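Local coordinates for protein type-iv like pilin ttha1219 (Thermus thermophilus, PDB 5G23) that probably serves as a type IV-like pilin subunit linked to natural competence and DNA uptake, at residues Q79-V83 / A144-A148; T154-Q158 / L205-E211. One frame throughout, in Å; residues are numbered along the deposited sequence.

Interaction 1 of 2, residues Q79-V83 / A144-A148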
ATOM      1  N   GLN B  79      -3.754  10.983 -22.300  1.00 42.17           N
ATOM      2  CA  GLN B  79      -2.803  11.508 -21.328  1.00 45.24           C
ATOM      3  C   GLN B  79      -2.665  10.663 -20.044  1.00 42.62           C
ATOM      4  O   GLN B  79      -2.002  11.121 -19.098  1.00 42.43           O
ATOM      5  CB  GLN B  79      -3.199  12.938 -20.912  1.00 50.73           C
ATOM      6  CG  GLN B  79      -3.410  13.924 -22.055  1.00 56.26           C
ATOM      7  CD  GLN B  79      -2.133  14.202 -22.794  1.00 61.01           C
ATOM      8  OE1 GLN B  79      -1.785  13.462 -23.718  1.00 68.44           O
ATOM      9  NE2 GLN B  79      -1.405  15.266 -22.400  1.00 65.02           N
ATOM     10  N   GLY B  80      -3.330   9.502 -19.952  1.00 35.75           N
ATOM     11  CA  GLY B  80      -3.431   8.841 -18.667  1.00 30.64           C
ATOM     12  C   GLY B  80      -4.858   8.688 -18.161  1.00 27.70           C
ATOM     13  O   GLY B  80      -5.701   9.550 -18.324  1.00 31.70           O
ATOM     14  N   ASP B  81      -5.129   7.568 -17.558  1.00 23.87           N
ATOM     15  CA  ASP B  81      -6.448   7.300 -17.155  1.00 22.79           C
ATOM     16  C   ASP B  81      -6.706   7.806 -15.773  1.00 22.18           C
ATOM     17  O   ASP B  81      -5.744   7.990 -15.008  1.00 25.43           O
ATOM     18  CB  ASP B  81      -6.741   5.827 -17.263  1.00 22.00           C
ATOM     19  CG  ASP B  81      -6.670   5.322 -18.720  1.00 22.05           C
ATOM     20  OD1 ASP B  81      -6.454   6.149 -19.693  1.00 23.52           O
ATOM     21  OD2 ASP B  81      -6.831   4.122 -18.906  1.00 20.02           O
ATOM     22  N   GLY B  82      -7.963   8.064 -15.495  1.00 19.64           N
ATOM     23  CA  GLY B  82      -8.397   8.428 -14.162  1.00 20.39           C
ATOM     24  C   GLY B  82      -9.407   7.454 -13.666  1.00 19.46           C
ATOM     25  O   GLY B  82     -10.166   6.902 -14.458  1.00 19.66           O
ATOM     26  N   VAL B  83      -9.355   7.142 -12.396  1.00 18.36           N
ATOM     27  CA  VAL B  83     -10.347   6.253 -11.824  1.00 19.91           C
ATOM     28  C   VAL B  83     -10.843   6.858 -10.507  1.00 19.28           C
ATOM     29  O   VAL B  83     -10.030   7.368  -9.721  1.00 20.42           O
ATOM     30  CB  VAL B  83      -9.864   4.806 -11.699  1.00 22.17           C
ATOM     31  CG1 VAL B  83      -8.562   4.709 -11.007  1.00 23.28           C
ATOM     32  CG2 VAL B  83     -10.896   3.982 -10.940  1.00 23.97           C
ATOM     33  N   ALA B 144       2.946   5.823 -18.416  1.00 15.61           N
ATOM     34  CA  ALA B 144       1.591   5.331 -18.766  1.00 15.59           C
ATOM     35  C   ALA B 144       0.869   4.773 -17.584  1.00 14.74           C
ATOM     36  O   ALA B 144       1.474   4.059 -16.757  1.00 13.62           O
ATOM     37  CB  ALA B 144       1.676   4.299 -19.895  1.00 16.38           C
ATOM     38  N   PHE B 145      -0.413   5.119 -17.470  1.00 14.90           N
ATOM     39  CA  PHE B 145      -1.329   4.570 -16.485  1.00 14.35           C
ATOM     40  C   PHE B 145      -2.592   4.290 -17.264  1.00 14.26           C
ATOM     41  O   PHE B 145      -3.105   5.132 -17.968  1.00 15.21           O
ATOM     42  CB  PHE B 145      -1.623   5.484 -15.269  1.00 14.63           C
ATOM     43  CG  PHE B 145      -2.607   4.941 -14.276  1.00 14.64           C
ATOM     44  CD1 PHE B 145      -2.462   3.708 -13.716  1.00 16.23           C
ATOM     45  CD2 PHE B 145      -3.688   5.721 -13.839  1.00 16.06           C
ATOM     46  CE1 PHE B 145      -3.392   3.213 -12.783  1.00 16.31           C
ATOM     47  CE2 PHE B 145      -4.648   5.248 -12.906  1.00 16.51           C
ATOM     48  CZ  PHE B 145      -4.455   4.002 -12.347  1.00 16.51           C
ATOM     49  N   ARG B 146      -2.972   3.019 -17.255  1.00 14.83           N
ATOM     50  CA  ARG B 146      -4.140   2.539 -18.054  1.00 15.86           C
ATOM     51  C   ARG B 146      -5.016   1.748 -17.133  1.00 16.20           C
ATOM     52  O   ARG B 146      -4.527   0.952 -16.256  1.00 16.50           O
ATOM     53  CB  ARG B 146      -3.732   1.643 -19.246  1.00 17.04           C
ATOM     54  CG  ARG B 146      -2.817   2.281 -20.236  1.00 18.10           C
ATOM     55  CD  ARG B 146      -3.532   3.404 -20.998  1.00 19.76           C
ATOM     56  NE  ARG B 146      -2.658   3.826 -22.085  1.00 20.32           N
ATOM     57  CZ  ARG B 146      -1.810   4.840 -22.000  1.00 24.83           C
ATOM     58  NH1 ARG B 146      -1.712   5.576 -20.888  1.00 25.92           N
ATOM     59  NH2 ARG B 146      -0.969   5.076 -23.020  1.00 26.44           N
ATOM     60  N   VAL B 147      -6.357   1.886 -17.293  1.00 15.38           N
ATOM     61  CA  VAL B 147      -7.300   1.043 -16.553  1.00 16.13           C
ATOM     62  C   VAL B 147      -8.346   0.548 -17.566  1.00 17.84           C
ATOM     63  O   VAL B 147      -8.918   1.351 -18.276  1.00 18.61           O
ATOM     64  CB  VAL B 147      -8.048   1.837 -15.477  1.00 17.14           C
ATOM     65  CG1 VAL B 147      -8.995   0.973 -14.690  1.00 18.12           C
ATOM     66  CG2 VAL B 147      -7.038   2.520 -14.512  1.00 17.55           C
ATOM     67  N   ALA B 148      -8.537  -0.747 -17.626  1.00 16.12           N
ATOM     68  CA  ALA B 148      -9.583  -1.380 -18.411  1.00 15.28           C
ATOM     69  C   ALA B 148     -10.507  -2.135 -17.446  1.00 14.44           C
ATOM     70  O   ALA B 148     -10.163  -2.323 -16.274  1.00 14.70           O
ATOM     71  CB  ALA B 148      -8.984  -2.363 -19.382  1.00 16.00           C
TER
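Gly80 starts the contact, its CA 3.8 Å from Phe145 O and 4.3 Å from Arg146 NH1. With phi near +118°, a CB here would collide with the carbonyl of Gln79, so this bend depends on the missing side chain. Asp81 carries the polar part: its N donates to Phe145 O (3.2 Å), while its side chain turns toward the strand and OD2 accepts from Val147 N (2.8 Å). One residue thus satisfies a carbonyl and an amide two positions apart on the edge of strand 141-151 that faces away from strand 173-184, to which Ala144, Arg146 and Ala148 are bonded. Arg146 NH1 shares Phe145 O at 3.3 Å, although the main partner of this guanidinium is Glu211 O. The chain here is entering strand 82-88 of the seven-stranded antiparallel sheet, so the residues stitch that sheet of the pilin's globular domain to the four-stranded one. At Val83 the contact becomes apolar. Its CB points toward the partner strand, and CG1 sits 4.4 Å from Phe145 CZ, at the ring edge, and 4.4 Å from Val147 CG2. Leu72 and Leu74 of strand 69-75 also touch Val83, and Leu178 and Leu180 pack against Phe145.

Interaction 2 of 2, residues T154-Q158 / L205-E211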
ATOM      1  N   THR B 154     -16.045  -9.587 -21.706  1.00 25.18           N
ATOM      2  CA  THR B 154     -15.351  -8.724 -22.630  1.00 22.10           C
ATOM      3  C   THR B 154     -14.563  -7.590 -21.898  1.00 18.07           C
ATOM      4  O   THR B 154     -15.124  -6.844 -21.103  1.00 16.28           O
ATOM      5  CB  THR B 154     -16.367  -8.044 -23.562  1.00 23.21           C
ATOM      6  OG1 THR B 154     -17.043  -9.068 -24.273  1.00 25.41           O
ATOM      7  CG2 THR B 154     -15.710  -7.135 -24.566  1.00 23.63           C
ATOM      8  N   TRP B 155     -13.302  -7.415 -22.235  1.00 16.55           N
ATOM      9  CA  TRP B 155     -12.497  -6.335 -21.677  1.00 15.40           C
ATOM     10  C   TRP B 155     -12.759  -5.035 -22.478  1.00 15.63           C
ATOM     11  O   TRP B 155     -12.815  -5.080 -23.727  1.00 14.39           O
ATOM     12  CB  TRP B 155     -10.974  -6.691 -21.716  1.00 15.42           C
ATOM     13  CG  TRP B 155     -10.579  -7.660 -20.629  1.00 15.59           C
ATOM     14  CD1 TRP B 155     -10.449  -9.018 -20.732  1.00 16.76           C
ATOM     15  CD2 TRP B 155     -10.310  -7.336 -19.267  1.00 15.79           C
ATOM     16  NE1 TRP B 155     -10.127  -9.546 -19.471  1.00 16.61           N
ATOM     17  CE2 TRP B 155     -10.020  -8.532 -18.584  1.00 16.34           C
ATOM     18  CE3 TRP B 155     -10.354  -6.157 -18.548  1.00 15.56           C
ATOM     19  CZ2 TRP B 155      -9.743  -8.565 -17.228  1.00 16.42           C
ATOM     20  CZ3 TRP B 155     -10.020  -6.190 -17.211  1.00 16.31           C
ATOM     21  CH2 TRP B 155      -9.748  -7.370 -16.572  1.00 16.10           C
ATOM     22  N   LYS B 156     -12.932  -3.907 -21.771  1.00 14.90           N
ATOM     23  CA  LYS B 156     -13.250  -2.640 -22.427  1.00 15.31           C
ATOM     24  C   LYS B 156     -12.359  -1.553 -21.832  1.00 14.18           C
ATOM     25  O   LYS B 156     -11.870  -1.682 -20.694  1.00 12.32           O
ATOM     26  CB  LYS B 156     -14.734  -2.320 -22.169  1.00 17.25           C
ATOM     27  CG  LYS B 156     -15.700  -3.300 -22.844  1.00 19.28           C
ATOM     28  CD  LYS B 156     -17.148  -3.057 -22.576  1.00 21.33           C
ATOM     29  CE  LYS B 156     -17.943  -4.124 -23.324  1.00 24.59           C
ATOM     30  NZ  LYS B 156     -19.365  -3.877 -23.210  1.00 27.22           N
ATOM     31  N   ARG B 157     -12.131  -0.489 -22.607  1.00 13.78           N
ATOM     32  CA  ARG B 157     -11.474   0.702 -22.058  1.00 13.58           C
ATOM     33  C   ARG B 157     -12.099   1.896 -22.702  1.00 14.04           C
ATOM     34  O   ARG B 157     -11.903   2.200 -23.892  1.00 13.66           O
ATOM     35  CB  ARG B 157      -9.952   0.698 -22.236  1.00 14.11           C
ATOM     36  CG  ARG B 157      -9.260   1.975 -21.804  1.00 15.10           C
ATOM     37  CD  ARG B 157      -7.742   1.903 -21.733  1.00 15.62           C
ATOM     38  NE  ARG B 157      -7.114   3.216 -21.572  1.00 17.48           N
ATOM     39  CZ  ARG B 157      -6.897   4.092 -22.576  1.00 20.64           C
ATOM     40  NH1 ARG B 157      -7.174   3.784 -23.813  1.00 24.71           N
ATOM     41  NH2 ARG B 157      -6.455   5.297 -22.331  1.00 22.19           N
ATOM     42  N   GLN B 158     -12.955   2.505 -21.909  1.00 15.00           N
ATOM     43  CA  GLN B 158     -13.823   3.546 -22.410  1.00 16.11           C
ATOM     44  C   GLN B 158     -14.378   4.224 -21.180  1.00 16.95           C
ATOM     45  O   GLN B 158     -14.325   3.686 -20.063  1.00 16.51           O
ATOM     46  CB  GLN B 158     -14.953   2.986 -23.273  1.00 16.96           C
ATOM     47  CG  GLN B 158     -15.801   1.921 -22.616  1.00 17.34           C
ATOM     48  CD  GLN B 158     -16.686   1.143 -23.575  1.00 17.89           C
ATOM     49  OE1 GLN B 158     -16.191   0.544 -24.542  1.00 18.74           O
ATOM     50  NE2 GLN B 158     -17.973   1.216 -23.368  1.00 18.66           N
ATOM     51  N   LEU B 205      -7.751  -9.876 -22.911  1.00 17.80           N
ATOM     52  CA  LEU B 205      -7.118  -8.537 -22.788  1.00 17.69           C
ATOM     53  C   LEU B 205      -5.896  -8.438 -23.685  1.00 18.05           C
ATOM     54  O   LEU B 205      -5.044  -9.373 -23.695  1.00 18.35           O
ATOM     55  CB  LEU B 205      -6.710  -8.255 -21.346  1.00 17.13           C
ATOM     56  CG  LEU B 205      -6.161  -6.884 -21.035  1.00 16.97           C
ATOM     57  CD1 LEU B 205      -7.173  -5.764 -21.313  1.00 15.96           C
ATOM     58  CD2 LEU B 205      -5.778  -6.781 -19.577  1.00 16.54           C
ATOM     59  N   THR B 206      -5.768  -7.334 -24.426  1.00 17.30           N
ATOM     60  CA  THR B 206      -4.707  -7.179 -25.382  1.00 18.02           C
ATOM     61  C   THR B 206      -3.965  -5.810 -25.192  1.00 17.37           C
ATOM     62  O   THR B 206      -4.488  -4.834 -24.592  1.00 15.82           O
ATOM     63  CB  THR B 206      -5.264  -7.208 -26.785  1.00 19.94           C
ATOM     64  OG1 THR B 206      -6.205  -6.121 -26.904  1.00 20.91           O
ATOM     65  CG2 THR B 206      -5.921  -8.554 -27.102  1.00 21.29           C
ATOM     66  N   SER B 207      -2.728  -5.761 -25.677  1.00 17.56           N
ATOM     67  CA  SER B 207      -2.004  -4.499 -25.711  1.00 18.14           C
ATOM     68  C   SER B 207      -2.776  -3.451 -26.513  1.00 17.91           C
ATOM     69  O   SER B 207      -2.653  -2.249 -26.208  1.00 18.28           O
ATOM     70  CB  SER B 207      -0.580  -4.644 -26.302  1.00 19.44           C
ATOM     71  OG  SER B 207      -0.657  -5.217 -27.592  1.00 22.22           O
ATOM     72  N   SER B 208      -3.467  -3.875 -27.575  1.00 17.98           N
ATOM     73  CA  SER B 208      -4.230  -2.917 -28.457  1.00 18.40           C
ATOM     74  C   SER B 208      -5.315  -2.175 -27.643  1.00 18.58           C
ATOM     75  O   SER B 208      -5.450  -0.949 -27.699  1.00 18.38           O
ATOM     76  CB  SER B 208      -4.859  -3.661 -29.618  1.00 20.41           C
ATOM     77  OG  SER B 208      -5.713  -2.820 -30.331  1.00 21.16           O
ATOM     78  N   LEU B 209      -5.999  -2.914 -26.785  1.00 17.92           N
ATOM     79  CA  LEU B 209      -7.000  -2.289 -25.919  1.00 18.28           C
ATOM     80  C   LEU B 209      -6.425  -1.276 -24.934  1.00 17.67           C
ATOM     81  O   LEU B 209      -7.024  -0.224 -24.705  1.00 17.41           O
ATOM     82  CB  LEU B 209      -7.825  -3.333 -25.212  1.00 18.70           C
ATOM     83  CG  LEU B 209      -9.001  -2.697 -24.447  1.00 20.00           C
ATOM     84  CD1 LEU B 209     -10.099  -2.325 -25.398  1.00 20.67           C
ATOM     85  CD2 LEU B 209      -9.520  -3.593 -23.359  1.00 19.43           C
ATOM     86  N   LEU B 210      -5.264  -1.605 -24.376  1.00 17.59           N
ATOM     87  CA  LEU B 210      -4.631  -0.797 -23.375  1.00 17.68           C
ATOM     88  C   LEU B 210      -3.924   0.377 -23.966  1.00 17.67           C
ATOM     89  O   LEU B 210      -3.608   1.283 -23.224  1.00 18.53           O
ATOM     90  CB  LEU B 210      -3.637  -1.615 -22.574  1.00 16.97           C
ATOM     91  CG  LEU B 210      -4.264  -2.691 -21.719  1.00 17.95           C
ATOM     92  CD1 LEU B 210      -3.153  -3.507 -21.094  1.00 18.83           C
ATOM     93  CD2 LEU B 210      -5.160  -2.125 -20.653  1.00 17.30           C
ATOM     94  N   GLU B 211      -3.721   0.384 -25.272  1.00 18.66           N
ATOM     95  CA  GLU B 211      -3.078   1.479 -25.987  1.00 20.10           C
ATOM     96  C   GLU B 211      -1.699   1.797 -25.366  1.00 21.29           C
ATOM     97  O   GLU B 211      -1.410   2.913 -24.946  1.00 21.89           O
ATOM     98  CB  GLU B 211      -3.930   2.733 -25.985  1.00 21.07           C
ATOM     99  CG  GLU B 211      -5.108   2.571 -26.891  1.00 21.72           C
ATOM    100  CD  GLU B 211      -6.151   3.682 -26.829  1.00 22.15           C
ATOM    101  OE1 GLU B 211      -5.949   4.733 -26.215  1.00 23.47           O
ATOM    102  OE2 GLU B 211      -7.177   3.456 -27.449  1.00 20.12           O
TER
HETATM  103  O   HOH W   1      -8.708   2.054 -25.055  1.00 27.92           O
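Trp155 lays its indole against Leu205: Leu205 CB stands 3.9 Å from the centroid of the Trp155 five-membered ring and 12° off the ring normal, a CH-pi contact over the face. Leu209 reaches the same residue from the helical turn 207-210, its CD2 lying 3.8 Å from Trp155 CB and 3.6 Å from Trp155 O. Leu205 and Leu209 thus pack their segment against strand 154-156, mostly through apolar contacts. Ala177 of strand 173-184 touches both Trp155 and Leu205.

Arg157, pointing toward the turn, covers its C-terminal end. Arg157 CD lies 3.7 Å from Leu209 O, and Leu210 O sits over one face of the guanidinium. Arg157 NH1 forms a salt bridge with Glu211 OE1 at 2.9 Å, the hydrogen bond in it being weak. A water accepts from Arg157 NH1 (2.6 Å) and lies 2.9 Å from Leu209 O, linking the arginine to the backbone as well. Arg157 NH2 makes a salt bridge with Asp81 OD1, the strongest polar partner of this side chain.

The turn is closed at both ends. Thr206 is the N-cap, its OG1 accepting from Leu209 N at 3.2 Å. Glu211, with phi near +54°, is the C' residue of a Schellman motif; Glu211 N bonds to Ser208 O (3.3 Å) and weakly to Ser207 O (3.0 Å). An N-cap and a Schellman motif thus delimit a single helical turn in the connection between strands 173-184 and 221-230, beside edge strand 154-156 of the four-stranded antiparallel sheet.

In the fold
The two contacts come in series along the chain, 79-83 / 144-148 closing before 154-158 / 205-211 opens, and their centres lie about 11 Å apart. They share the four-stranded antiparallel sheet, in which strands 141-151 and 154-156 are sequence and sheet neighbours. Interaction 1 is buried and ties this sheet to the seven-stranded one; interaction 2 lies farther from the chain centre and fastens the 207-210 turn. Polar groups join them: a salt bridge from Asp81 OD1 to Arg157 NH2 (2.8 Å) and a probable hydrogen bond from Arg146 NH2 to the backbone Glu211 O (2.9 Å), so the outlying turn is tied to the junction of the sheets by these polar links.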